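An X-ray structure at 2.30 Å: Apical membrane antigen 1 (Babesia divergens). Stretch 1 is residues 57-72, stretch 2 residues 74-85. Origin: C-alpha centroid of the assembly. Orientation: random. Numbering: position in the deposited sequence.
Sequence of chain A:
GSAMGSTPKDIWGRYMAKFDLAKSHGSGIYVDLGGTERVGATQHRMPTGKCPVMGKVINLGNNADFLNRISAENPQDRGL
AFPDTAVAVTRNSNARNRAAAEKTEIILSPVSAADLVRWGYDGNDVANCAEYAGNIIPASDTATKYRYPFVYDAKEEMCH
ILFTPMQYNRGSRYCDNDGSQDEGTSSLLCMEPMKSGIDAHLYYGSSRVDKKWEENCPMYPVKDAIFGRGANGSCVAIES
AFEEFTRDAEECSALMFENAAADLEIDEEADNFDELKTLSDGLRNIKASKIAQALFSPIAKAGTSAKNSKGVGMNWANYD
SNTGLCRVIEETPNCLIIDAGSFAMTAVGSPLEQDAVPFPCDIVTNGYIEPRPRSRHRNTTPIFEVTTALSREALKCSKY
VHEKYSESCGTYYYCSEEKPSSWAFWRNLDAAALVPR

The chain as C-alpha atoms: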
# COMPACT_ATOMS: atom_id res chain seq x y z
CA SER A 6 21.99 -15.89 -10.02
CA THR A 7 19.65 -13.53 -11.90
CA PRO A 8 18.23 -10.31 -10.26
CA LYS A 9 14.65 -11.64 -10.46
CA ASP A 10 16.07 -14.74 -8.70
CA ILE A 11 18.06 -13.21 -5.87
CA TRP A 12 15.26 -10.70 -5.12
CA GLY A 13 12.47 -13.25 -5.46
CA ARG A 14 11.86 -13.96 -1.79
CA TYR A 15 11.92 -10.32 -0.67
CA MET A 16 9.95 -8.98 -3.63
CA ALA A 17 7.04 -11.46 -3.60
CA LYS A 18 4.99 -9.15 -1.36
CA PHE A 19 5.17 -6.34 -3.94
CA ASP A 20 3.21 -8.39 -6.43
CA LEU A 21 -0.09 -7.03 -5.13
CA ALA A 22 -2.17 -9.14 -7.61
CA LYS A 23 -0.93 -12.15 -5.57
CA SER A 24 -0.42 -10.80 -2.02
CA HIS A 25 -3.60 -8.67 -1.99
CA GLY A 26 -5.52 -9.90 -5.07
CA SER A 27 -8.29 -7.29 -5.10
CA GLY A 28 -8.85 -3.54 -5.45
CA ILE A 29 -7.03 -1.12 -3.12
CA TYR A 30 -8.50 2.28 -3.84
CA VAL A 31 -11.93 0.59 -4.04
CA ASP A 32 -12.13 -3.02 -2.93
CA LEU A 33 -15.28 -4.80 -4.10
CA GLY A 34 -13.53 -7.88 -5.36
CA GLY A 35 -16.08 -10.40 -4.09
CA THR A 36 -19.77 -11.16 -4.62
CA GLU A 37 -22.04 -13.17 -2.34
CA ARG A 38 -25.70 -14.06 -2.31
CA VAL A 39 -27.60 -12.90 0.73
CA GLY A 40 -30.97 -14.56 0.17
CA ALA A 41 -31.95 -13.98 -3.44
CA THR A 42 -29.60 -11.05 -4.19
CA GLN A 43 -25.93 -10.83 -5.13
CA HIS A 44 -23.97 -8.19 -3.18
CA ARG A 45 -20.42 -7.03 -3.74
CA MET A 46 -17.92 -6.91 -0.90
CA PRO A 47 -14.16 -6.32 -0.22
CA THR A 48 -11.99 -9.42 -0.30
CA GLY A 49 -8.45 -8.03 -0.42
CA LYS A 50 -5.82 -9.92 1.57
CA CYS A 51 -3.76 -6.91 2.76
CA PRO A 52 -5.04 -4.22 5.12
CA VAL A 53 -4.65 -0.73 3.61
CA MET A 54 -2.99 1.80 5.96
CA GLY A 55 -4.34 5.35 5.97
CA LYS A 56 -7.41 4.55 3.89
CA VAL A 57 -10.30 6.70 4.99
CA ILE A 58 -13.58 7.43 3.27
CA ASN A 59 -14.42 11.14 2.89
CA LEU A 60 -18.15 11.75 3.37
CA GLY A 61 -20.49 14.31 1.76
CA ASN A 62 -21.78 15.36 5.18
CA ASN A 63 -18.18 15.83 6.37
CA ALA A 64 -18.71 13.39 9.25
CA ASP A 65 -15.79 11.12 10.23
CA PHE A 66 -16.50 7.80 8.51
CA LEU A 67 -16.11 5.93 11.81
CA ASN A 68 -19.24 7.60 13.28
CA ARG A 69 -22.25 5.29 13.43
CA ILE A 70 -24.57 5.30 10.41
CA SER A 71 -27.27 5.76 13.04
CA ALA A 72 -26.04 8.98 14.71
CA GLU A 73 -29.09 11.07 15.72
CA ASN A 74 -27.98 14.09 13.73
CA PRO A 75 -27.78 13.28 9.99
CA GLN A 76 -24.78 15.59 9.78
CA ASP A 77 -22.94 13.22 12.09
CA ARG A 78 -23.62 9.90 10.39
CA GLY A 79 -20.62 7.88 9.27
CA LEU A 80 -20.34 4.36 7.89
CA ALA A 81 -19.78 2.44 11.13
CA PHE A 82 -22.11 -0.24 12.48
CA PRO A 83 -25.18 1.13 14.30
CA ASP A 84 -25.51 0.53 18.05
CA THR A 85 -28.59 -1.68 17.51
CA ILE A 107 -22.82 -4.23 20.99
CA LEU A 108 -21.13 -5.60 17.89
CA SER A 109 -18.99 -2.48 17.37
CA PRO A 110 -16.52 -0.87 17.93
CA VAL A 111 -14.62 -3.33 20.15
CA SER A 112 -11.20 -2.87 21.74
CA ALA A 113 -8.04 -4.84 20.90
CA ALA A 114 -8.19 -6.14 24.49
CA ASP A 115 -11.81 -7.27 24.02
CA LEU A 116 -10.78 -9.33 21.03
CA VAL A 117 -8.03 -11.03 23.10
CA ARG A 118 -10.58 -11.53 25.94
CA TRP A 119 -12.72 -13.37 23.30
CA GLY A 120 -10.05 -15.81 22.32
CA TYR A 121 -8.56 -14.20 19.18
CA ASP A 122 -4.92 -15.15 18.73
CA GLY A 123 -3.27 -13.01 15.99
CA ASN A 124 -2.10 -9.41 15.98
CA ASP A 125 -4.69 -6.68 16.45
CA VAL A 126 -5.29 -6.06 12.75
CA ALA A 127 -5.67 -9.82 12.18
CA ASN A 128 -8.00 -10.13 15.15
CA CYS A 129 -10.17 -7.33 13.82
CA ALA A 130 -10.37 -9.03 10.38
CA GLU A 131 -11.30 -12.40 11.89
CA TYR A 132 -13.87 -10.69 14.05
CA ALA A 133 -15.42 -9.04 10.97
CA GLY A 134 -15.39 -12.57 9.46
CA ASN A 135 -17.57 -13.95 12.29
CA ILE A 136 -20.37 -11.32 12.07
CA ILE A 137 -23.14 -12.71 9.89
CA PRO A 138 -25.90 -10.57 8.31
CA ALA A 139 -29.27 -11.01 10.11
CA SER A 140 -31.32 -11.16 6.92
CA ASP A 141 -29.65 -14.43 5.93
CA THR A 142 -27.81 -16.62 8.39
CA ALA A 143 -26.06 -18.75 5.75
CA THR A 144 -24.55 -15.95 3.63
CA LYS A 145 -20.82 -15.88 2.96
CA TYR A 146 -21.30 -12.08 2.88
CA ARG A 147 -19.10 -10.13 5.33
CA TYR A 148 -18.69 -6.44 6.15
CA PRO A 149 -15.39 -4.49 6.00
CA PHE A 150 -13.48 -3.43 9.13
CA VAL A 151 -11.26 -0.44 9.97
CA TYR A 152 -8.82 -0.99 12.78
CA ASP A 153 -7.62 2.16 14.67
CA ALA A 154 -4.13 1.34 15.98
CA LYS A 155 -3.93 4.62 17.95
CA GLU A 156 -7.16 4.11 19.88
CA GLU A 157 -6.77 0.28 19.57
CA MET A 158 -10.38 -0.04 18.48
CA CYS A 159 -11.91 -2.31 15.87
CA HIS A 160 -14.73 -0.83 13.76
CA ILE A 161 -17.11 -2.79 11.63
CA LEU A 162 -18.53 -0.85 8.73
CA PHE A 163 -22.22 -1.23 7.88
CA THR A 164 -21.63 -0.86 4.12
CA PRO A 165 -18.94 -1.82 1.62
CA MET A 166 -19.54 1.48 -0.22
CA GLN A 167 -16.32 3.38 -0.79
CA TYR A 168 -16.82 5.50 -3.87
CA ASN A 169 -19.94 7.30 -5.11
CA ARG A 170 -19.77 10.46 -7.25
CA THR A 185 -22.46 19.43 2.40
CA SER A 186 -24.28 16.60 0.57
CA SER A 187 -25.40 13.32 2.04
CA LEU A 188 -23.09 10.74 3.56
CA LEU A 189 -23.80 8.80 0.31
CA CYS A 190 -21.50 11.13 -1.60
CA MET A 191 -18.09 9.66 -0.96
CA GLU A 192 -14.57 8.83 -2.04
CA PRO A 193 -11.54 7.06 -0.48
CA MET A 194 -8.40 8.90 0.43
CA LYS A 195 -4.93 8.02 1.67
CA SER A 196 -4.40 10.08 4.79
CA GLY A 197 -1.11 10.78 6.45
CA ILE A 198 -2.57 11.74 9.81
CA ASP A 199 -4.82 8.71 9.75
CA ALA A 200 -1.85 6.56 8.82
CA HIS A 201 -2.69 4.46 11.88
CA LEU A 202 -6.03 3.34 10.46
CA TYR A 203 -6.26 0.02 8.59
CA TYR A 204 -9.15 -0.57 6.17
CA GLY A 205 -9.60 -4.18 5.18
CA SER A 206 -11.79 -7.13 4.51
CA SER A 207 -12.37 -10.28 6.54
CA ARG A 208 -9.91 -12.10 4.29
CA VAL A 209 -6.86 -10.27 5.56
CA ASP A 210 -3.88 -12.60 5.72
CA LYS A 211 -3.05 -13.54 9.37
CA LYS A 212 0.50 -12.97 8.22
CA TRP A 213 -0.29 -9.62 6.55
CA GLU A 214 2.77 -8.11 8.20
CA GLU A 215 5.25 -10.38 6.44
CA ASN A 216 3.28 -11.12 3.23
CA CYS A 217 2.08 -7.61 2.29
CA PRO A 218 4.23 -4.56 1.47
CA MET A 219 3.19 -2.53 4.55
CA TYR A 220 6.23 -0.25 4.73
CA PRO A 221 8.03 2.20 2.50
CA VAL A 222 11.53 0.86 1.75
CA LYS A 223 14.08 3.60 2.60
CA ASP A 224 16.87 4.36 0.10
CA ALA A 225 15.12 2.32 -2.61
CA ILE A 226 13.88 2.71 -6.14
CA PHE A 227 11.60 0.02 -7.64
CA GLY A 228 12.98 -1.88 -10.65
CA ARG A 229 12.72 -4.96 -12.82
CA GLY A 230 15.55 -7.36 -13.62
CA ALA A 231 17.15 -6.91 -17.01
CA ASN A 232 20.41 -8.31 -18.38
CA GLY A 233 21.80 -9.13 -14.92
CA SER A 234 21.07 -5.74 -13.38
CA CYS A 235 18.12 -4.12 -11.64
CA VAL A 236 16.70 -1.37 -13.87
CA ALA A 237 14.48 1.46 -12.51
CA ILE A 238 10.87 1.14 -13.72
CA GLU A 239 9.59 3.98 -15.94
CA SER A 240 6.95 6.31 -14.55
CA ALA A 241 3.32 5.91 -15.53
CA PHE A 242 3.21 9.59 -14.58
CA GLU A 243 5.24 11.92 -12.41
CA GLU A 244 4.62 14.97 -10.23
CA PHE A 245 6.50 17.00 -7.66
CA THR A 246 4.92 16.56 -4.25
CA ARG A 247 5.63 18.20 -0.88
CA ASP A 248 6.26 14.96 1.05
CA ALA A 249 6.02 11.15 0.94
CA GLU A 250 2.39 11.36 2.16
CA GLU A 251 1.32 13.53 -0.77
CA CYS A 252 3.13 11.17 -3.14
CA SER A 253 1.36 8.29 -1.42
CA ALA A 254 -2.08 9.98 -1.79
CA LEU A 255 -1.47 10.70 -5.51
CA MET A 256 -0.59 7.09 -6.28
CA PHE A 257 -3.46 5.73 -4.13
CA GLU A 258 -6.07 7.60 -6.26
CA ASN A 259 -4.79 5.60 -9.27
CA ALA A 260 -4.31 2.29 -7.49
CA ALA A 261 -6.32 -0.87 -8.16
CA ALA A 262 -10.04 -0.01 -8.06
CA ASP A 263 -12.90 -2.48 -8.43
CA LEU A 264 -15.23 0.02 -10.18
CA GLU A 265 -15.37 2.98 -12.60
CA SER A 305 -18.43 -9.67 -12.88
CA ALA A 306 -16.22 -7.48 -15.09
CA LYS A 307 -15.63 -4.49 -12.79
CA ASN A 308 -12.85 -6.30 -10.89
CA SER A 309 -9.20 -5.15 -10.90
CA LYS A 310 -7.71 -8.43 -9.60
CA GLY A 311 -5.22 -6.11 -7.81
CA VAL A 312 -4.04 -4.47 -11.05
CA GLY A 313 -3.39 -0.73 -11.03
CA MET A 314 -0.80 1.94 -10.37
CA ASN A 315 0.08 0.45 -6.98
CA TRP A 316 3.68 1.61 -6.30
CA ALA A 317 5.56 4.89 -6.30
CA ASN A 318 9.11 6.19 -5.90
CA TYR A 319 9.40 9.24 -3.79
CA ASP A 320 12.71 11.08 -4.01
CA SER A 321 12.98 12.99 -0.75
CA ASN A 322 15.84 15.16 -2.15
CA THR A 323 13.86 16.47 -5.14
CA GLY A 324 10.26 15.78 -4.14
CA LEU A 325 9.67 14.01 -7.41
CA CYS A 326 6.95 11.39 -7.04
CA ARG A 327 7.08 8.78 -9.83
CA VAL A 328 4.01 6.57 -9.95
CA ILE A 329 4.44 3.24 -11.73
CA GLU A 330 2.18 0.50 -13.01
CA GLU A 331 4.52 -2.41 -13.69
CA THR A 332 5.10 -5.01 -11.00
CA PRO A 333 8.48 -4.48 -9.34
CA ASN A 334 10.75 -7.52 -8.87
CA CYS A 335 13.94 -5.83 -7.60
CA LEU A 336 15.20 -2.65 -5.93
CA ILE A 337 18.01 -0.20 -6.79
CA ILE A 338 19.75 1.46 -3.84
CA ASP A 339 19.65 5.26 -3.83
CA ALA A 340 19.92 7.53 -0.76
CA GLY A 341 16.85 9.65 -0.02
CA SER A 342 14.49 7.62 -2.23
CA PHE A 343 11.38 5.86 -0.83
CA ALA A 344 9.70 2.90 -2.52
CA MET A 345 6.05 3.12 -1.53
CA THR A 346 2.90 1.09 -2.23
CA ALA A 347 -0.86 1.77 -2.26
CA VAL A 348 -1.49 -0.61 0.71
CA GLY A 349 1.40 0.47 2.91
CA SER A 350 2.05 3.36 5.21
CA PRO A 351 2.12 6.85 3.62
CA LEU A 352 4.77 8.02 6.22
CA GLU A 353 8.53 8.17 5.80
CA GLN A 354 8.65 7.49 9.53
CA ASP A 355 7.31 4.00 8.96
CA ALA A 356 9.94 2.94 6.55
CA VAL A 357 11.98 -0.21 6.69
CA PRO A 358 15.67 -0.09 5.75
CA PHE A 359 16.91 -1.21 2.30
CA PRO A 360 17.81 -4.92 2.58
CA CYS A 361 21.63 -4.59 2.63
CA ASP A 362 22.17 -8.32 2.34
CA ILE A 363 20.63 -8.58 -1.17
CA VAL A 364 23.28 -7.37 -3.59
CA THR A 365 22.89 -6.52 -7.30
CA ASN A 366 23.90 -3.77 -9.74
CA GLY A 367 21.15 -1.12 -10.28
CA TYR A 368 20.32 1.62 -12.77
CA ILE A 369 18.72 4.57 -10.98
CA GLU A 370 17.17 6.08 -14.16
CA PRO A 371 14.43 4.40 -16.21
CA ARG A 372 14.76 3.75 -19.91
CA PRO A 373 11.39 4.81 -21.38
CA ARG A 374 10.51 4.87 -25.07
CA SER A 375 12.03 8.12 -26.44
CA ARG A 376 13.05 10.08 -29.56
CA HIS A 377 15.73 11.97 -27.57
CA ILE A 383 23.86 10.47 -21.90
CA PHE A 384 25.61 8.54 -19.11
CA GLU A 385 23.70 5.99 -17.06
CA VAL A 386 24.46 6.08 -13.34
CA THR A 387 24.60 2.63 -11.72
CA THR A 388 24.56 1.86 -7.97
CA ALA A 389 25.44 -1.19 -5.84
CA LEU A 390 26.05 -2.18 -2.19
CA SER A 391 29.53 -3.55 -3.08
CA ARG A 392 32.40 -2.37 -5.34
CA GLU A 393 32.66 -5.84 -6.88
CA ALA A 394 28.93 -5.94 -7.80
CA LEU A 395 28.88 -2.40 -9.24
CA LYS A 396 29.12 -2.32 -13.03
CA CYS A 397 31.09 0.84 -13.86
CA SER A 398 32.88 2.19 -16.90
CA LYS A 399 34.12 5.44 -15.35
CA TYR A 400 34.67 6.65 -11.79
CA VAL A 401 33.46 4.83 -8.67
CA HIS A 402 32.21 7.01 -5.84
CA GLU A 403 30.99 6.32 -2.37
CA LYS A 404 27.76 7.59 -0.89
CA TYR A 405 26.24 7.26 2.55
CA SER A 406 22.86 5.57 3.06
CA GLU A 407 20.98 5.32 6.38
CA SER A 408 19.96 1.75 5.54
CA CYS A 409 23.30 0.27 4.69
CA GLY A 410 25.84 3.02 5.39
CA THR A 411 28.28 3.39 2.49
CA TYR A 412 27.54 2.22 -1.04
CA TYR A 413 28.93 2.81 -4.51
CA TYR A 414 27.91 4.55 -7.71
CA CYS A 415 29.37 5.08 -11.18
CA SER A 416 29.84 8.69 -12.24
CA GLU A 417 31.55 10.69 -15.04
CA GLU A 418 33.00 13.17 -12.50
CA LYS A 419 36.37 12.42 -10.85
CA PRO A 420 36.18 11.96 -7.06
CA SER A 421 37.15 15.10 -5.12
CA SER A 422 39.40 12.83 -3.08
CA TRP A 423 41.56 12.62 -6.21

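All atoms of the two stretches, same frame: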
# COMPACT_ATOMS: atom_id res chain seq x y z
N VAL A 57 -9.07 6.21 4.42
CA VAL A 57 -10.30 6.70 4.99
C VAL A 57 -11.30 6.95 3.87
O VAL A 57 -10.92 7.08 2.69
CB VAL A 57 -10.12 8.02 5.81
CG1 VAL A 57 -9.12 7.84 6.94
CG2 VAL A 57 -9.75 9.20 4.92
N ILE A 58 -12.57 7.03 4.22
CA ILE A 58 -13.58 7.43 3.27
C ILE A 58 -14.07 8.81 3.63
O ILE A 58 -14.56 9.01 4.75
CB ILE A 58 -14.75 6.43 3.24
CG1 ILE A 58 -14.24 4.97 3.15
CG2 ILE A 58 -15.70 6.77 2.10
CD1 ILE A 58 -13.45 4.63 1.88
N ASN A 59 -13.88 9.77 2.73
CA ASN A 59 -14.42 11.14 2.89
C ASN A 59 -15.93 11.19 2.59
O ASN A 59 -16.39 10.73 1.54
CB ASN A 59 -13.69 12.12 1.96
CG ASN A 59 -12.25 12.35 2.34
OD1 ASN A 59 -11.86 12.19 3.51
ND2 ASN A 59 -11.43 12.72 1.35
N LEU A 60 -16.70 11.76 3.51
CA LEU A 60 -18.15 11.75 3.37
C LEU A 60 -18.73 13.12 2.98
O LEU A 60 -18.21 14.16 3.38
CB LEU A 60 -18.81 11.21 4.64
CG LEU A 60 -18.37 9.78 5.02
CD1 LEU A 60 -19.15 9.31 6.25
CD2 LEU A 60 -18.59 8.83 3.84
N GLY A 61 -19.79 13.10 2.16
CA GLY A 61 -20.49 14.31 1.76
C GLY A 61 -20.93 15.21 2.91
O GLY A 61 -20.83 16.43 2.83
N ASN A 62 -21.38 14.60 4.01
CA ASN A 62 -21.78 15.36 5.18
C ASN A 62 -20.61 15.79 6.06
O ASN A 62 -20.81 16.34 7.13
CB ASN A 62 -22.85 14.60 6.00
CG ASN A 62 -22.29 13.36 6.69
OD1 ASN A 62 -21.09 13.08 6.62
ND2 ASN A 62 -23.15 12.62 7.39
N ASN A 63 -19.39 15.52 5.60
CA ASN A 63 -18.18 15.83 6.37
C ASN A 63 -18.03 15.14 7.74
O ASN A 63 -17.17 15.50 8.53
CB ASN A 63 -17.97 17.34 6.51
CG ASN A 63 -17.28 17.94 5.29
OD1 ASN A 63 -17.92 18.17 4.26
ND2 ASN A 63 -15.96 18.14 5.39
N ALA A 64 -18.84 14.13 8.00
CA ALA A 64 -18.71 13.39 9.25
C ALA A 64 -17.57 12.36 9.13
O ALA A 64 -17.44 11.72 8.09
CB ALA A 64 -20.02 12.70 9.60
N ASP A 65 -16.77 12.20 10.19
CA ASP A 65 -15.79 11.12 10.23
C ASP A 65 -16.45 9.76 9.93
O ASP A 65 -17.52 9.46 10.48
CB ASP A 65 -15.07 11.05 11.58
CG ASP A 65 -14.00 9.97 11.60
OD1 ASP A 65 -13.01 10.07 10.84
OD2 ASP A 65 -14.13 9.01 12.38
N PHE A 66 -15.85 9.00 9.01
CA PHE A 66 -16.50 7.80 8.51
C PHE A 66 -16.68 6.74 9.59
O PHE A 66 -17.51 5.86 9.43
CB PHE A 66 -15.84 7.24 7.24
CG PHE A 66 -14.52 6.52 7.47
CD1 PHE A 66 -13.48 7.13 8.18
CD2 PHE A 66 -14.31 5.27 6.90
CE1 PHE A 66 -12.28 6.47 8.36
CE2 PHE A 66 -13.09 4.61 7.06
CZ PHE A 66 -12.07 5.21 7.78
N LEU A 67 -15.98 6.88 10.71
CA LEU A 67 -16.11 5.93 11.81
C LEU A 67 -17.25 6.26 12.79
O LEU A 67 -17.49 5.49 13.73
CB LEU A 67 -14.77 5.75 12.56
CG LEU A 67 -13.56 5.19 11.76
CD1 LEU A 67 -12.36 4.81 12.64
CD2 LEU A 67 -13.97 4.02 10.88
N ASN A 68 -17.96 7.36 12.56
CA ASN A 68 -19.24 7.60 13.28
C ASN A 68 -20.26 6.56 12.89
O ASN A 68 -20.22 6.07 11.76
CB ASN A 68 -19.81 8.98 12.93
CG ASN A 68 -18.97 10.08 13.48
OD1 ASN A 68 -17.93 9.82 14.07
ND2 ASN A 68 -19.37 11.33 13.25
N ARG A 69 -21.20 6.24 13.78
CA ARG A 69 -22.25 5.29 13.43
C ARG A 69 -23.14 5.83 12.31
O ARG A 69 -23.41 7.02 12.24
CB ARG A 69 -23.11 4.97 14.65
CG ARG A 69 -22.33 4.50 15.84
CD ARG A 69 -23.23 3.83 16.86
NE ARG A 69 -22.45 3.46 18.03
CZ ARG A 69 -21.90 2.27 18.23
NH1 ARG A 69 -22.11 1.27 17.37
NH2 ARG A 69 -21.18 2.06 19.32
N ILE A 70 -23.64 4.93 11.48
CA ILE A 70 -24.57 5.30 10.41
C ILE A 70 -25.90 5.72 11.04
O ILE A 70 -26.78 6.27 10.37
CB ILE A 70 -24.76 4.11 9.45
CG1 ILE A 70 -25.33 4.56 8.11
CG2 ILE A 70 -25.58 3.01 10.08
CD1 ILE A 70 -25.32 3.46 7.07
N SER A 71 -26.03 5.50 12.34
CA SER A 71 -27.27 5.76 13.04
C SER A 71 -27.13 6.90 14.09
O SER A 71 -27.93 7.00 15.01
CB SER A 71 -27.75 4.48 13.73
OG SER A 71 -26.79 4.06 14.68
N ALA A 72 -26.12 7.74 13.93
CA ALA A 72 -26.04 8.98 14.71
C ALA A 72 -27.35 9.77 14.59
O ALA A 72 -28.00 9.77 13.53
CB ALA A 72 -24.85 9.81 14.26
N ASN A 74 -28.12 13.02 14.70
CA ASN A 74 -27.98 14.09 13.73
C ASN A 74 -27.43 13.60 12.39
O ASN A 74 -26.27 13.19 12.31
CB ASN A 74 -27.05 15.15 14.31
CG ASN A 74 -26.89 16.33 13.40
OD1 ASN A 74 -27.41 16.36 12.28
ND2 ASN A 74 -26.14 17.32 13.86
N PRO A 75 -28.23 13.72 11.31
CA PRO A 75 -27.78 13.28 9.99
C PRO A 75 -26.43 13.86 9.59
O PRO A 75 -25.76 13.31 8.72
CB PRO A 75 -28.88 13.80 9.05
CG PRO A 75 -30.07 14.03 9.91
CD PRO A 75 -29.52 14.44 11.24
N GLN A 76 -26.03 14.97 10.18
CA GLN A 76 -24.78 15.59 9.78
C GLN A 76 -23.61 14.85 10.41
O GLN A 76 -22.45 15.13 10.11
CB GLN A 76 -24.75 17.09 10.15
CG GLN A 76 -25.19 18.01 9.02
CD GLN A 76 -24.17 18.13 7.89
OE1 GLN A 76 -24.47 17.85 6.73
NE2 GLN A 76 -22.95 18.54 8.24
N ASP A 77 -23.93 13.88 11.26
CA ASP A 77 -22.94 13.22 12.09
C ASP A 77 -22.72 11.79 11.64
O ASP A 77 -21.79 11.12 12.11
CB ASP A 77 -23.38 13.22 13.55
CG ASP A 77 -23.11 14.53 14.25
OD1 ASP A 77 -22.42 15.39 13.66
OD2 ASP A 77 -23.61 14.72 15.38
N ARG A 78 -23.59 11.31 10.75
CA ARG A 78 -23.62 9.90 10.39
C ARG A 78 -22.41 9.50 9.55
O ARG A 78 -22.11 10.12 8.52
CB ARG A 78 -24.91 9.55 9.64
CG ARG A 78 -26.14 9.92 10.42
CD ARG A 78 -27.41 9.36 9.81
NE ARG A 78 -28.46 9.49 10.81
CZ ARG A 78 -29.66 10.01 10.59
NH1 ARG A 78 -30.02 10.38 9.37
NH2 ARG A 78 -30.52 10.07 11.58
N GLY A 79 -21.72 8.46 10.02
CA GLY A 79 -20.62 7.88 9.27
C GLY A 79 -21.08 6.58 8.65
O GLY A 79 -22.25 6.43 8.31
N LEU A 80 -20.17 5.61 8.61
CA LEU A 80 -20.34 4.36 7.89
C LEU A 80 -20.33 3.18 8.85
O LEU A 80 -20.55 2.02 8.45
CB LEU A 80 -19.19 4.19 6.91
CG LEU A 80 -19.35 4.51 5.42
CD1 LEU A 80 -20.41 5.55 5.17
CD2 LEU A 80 -18.01 4.88 4.80
N ALA A 81 -19.99 3.46 10.11
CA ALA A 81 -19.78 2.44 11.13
C ALA A 81 -21.08 1.75 11.53
O ALA A 81 -22.16 2.37 11.51
CB ALA A 81 -19.11 3.03 12.36
N PHE A 82 -20.97 0.48 11.92
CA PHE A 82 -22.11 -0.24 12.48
C PHE A 82 -22.97 0.59 13.44
O PHE A 82 -22.43 1.23 14.35
CB PHE A 82 -21.64 -1.52 13.16
CG PHE A 82 -22.05 -2.77 12.44
CD1 PHE A 82 -21.71 -2.96 11.11
CD2 PHE A 82 -22.80 -3.74 13.08
CE1 PHE A 82 -22.11 -4.09 10.43
CE2 PHE A 82 -23.20 -4.88 12.41
CZ PHE A 82 -22.85 -5.06 11.08
N PRO A 83 -24.31 0.53 13.28
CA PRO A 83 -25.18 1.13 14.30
C PRO A 83 -25.02 0.46 15.67
O PRO A 83 -24.34 -0.58 15.79
CB PRO A 83 -26.60 0.91 13.75
CG PRO A 83 -26.48 -0.25 12.82
CD PRO A 83 -25.07 -0.26 12.29
N ASP A 84 -25.59 1.08 16.70
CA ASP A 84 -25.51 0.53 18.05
C ASP A 84 -26.64 -0.46 18.34
O ASP A 84 -26.69 -1.02 19.42
CB ASP A 84 -25.50 1.63 19.11
CG ASP A 84 -26.64 2.62 18.93
OD1 ASP A 84 -27.26 2.65 17.84
OD2 ASP A 84 -26.88 3.42 19.86
N THR A 85 -27.51 -0.70 17.36
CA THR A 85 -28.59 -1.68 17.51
C THR A 85 -28.58 -2.79 16.45
O THR A 85 -27.52 -3.21 15.98
CB THR A 85 -29.96 -1.00 17.48
OG1 THR A 85 -30.11 -0.31 16.24
CG2 THR A 85 -30.08 -0.02 18.63

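Leu 80 forms the apolar centre of the contact. Its CB direction is away from the first stretch, yet its methyls reach three residues there: CD2 lies 3.9 Å from Ile 58 CB and 4.0 Å from Phe 66 CB, at the edge of that ring, while CD1 packs 4.0 Å from Leu 60 CD2. Beside it, Gly 79 is buried where a side chain would not fit; an ideal CB would fall 2.4 Å from Asn 68 O.

Around this core the backbones pair. Leu 80 N donates to Phe 66 O (2.8 Å), Ala 81 N to Asn 68 O (3.1 Å) and Gly 79 N to Arg 69 O (3.1 Å), and Ile 70 N returns a bond to Ala 81 O (3.0 Å), at the single beta bridge between Arg 69 and Ala 81.

Further out, side chains satisfy backbone carbonyls of these irregular segments. Asn 62, buried with chi1 p, uses ND2 to bind Arg 78 O (2.9 Å) and Pro 75 O (3.0 Å), while its OD1 accepts from Ala 64 N (2.8 Å). Asn 68 ND2 reaches Asp 77 O (2.7 Å). Two long arginines finish the edge, one from each stretch: Arg 69 NH1 donates to Phe 82 O (3.0 Å), and Arg 78 NE to Ala 72 O (2.8 Å).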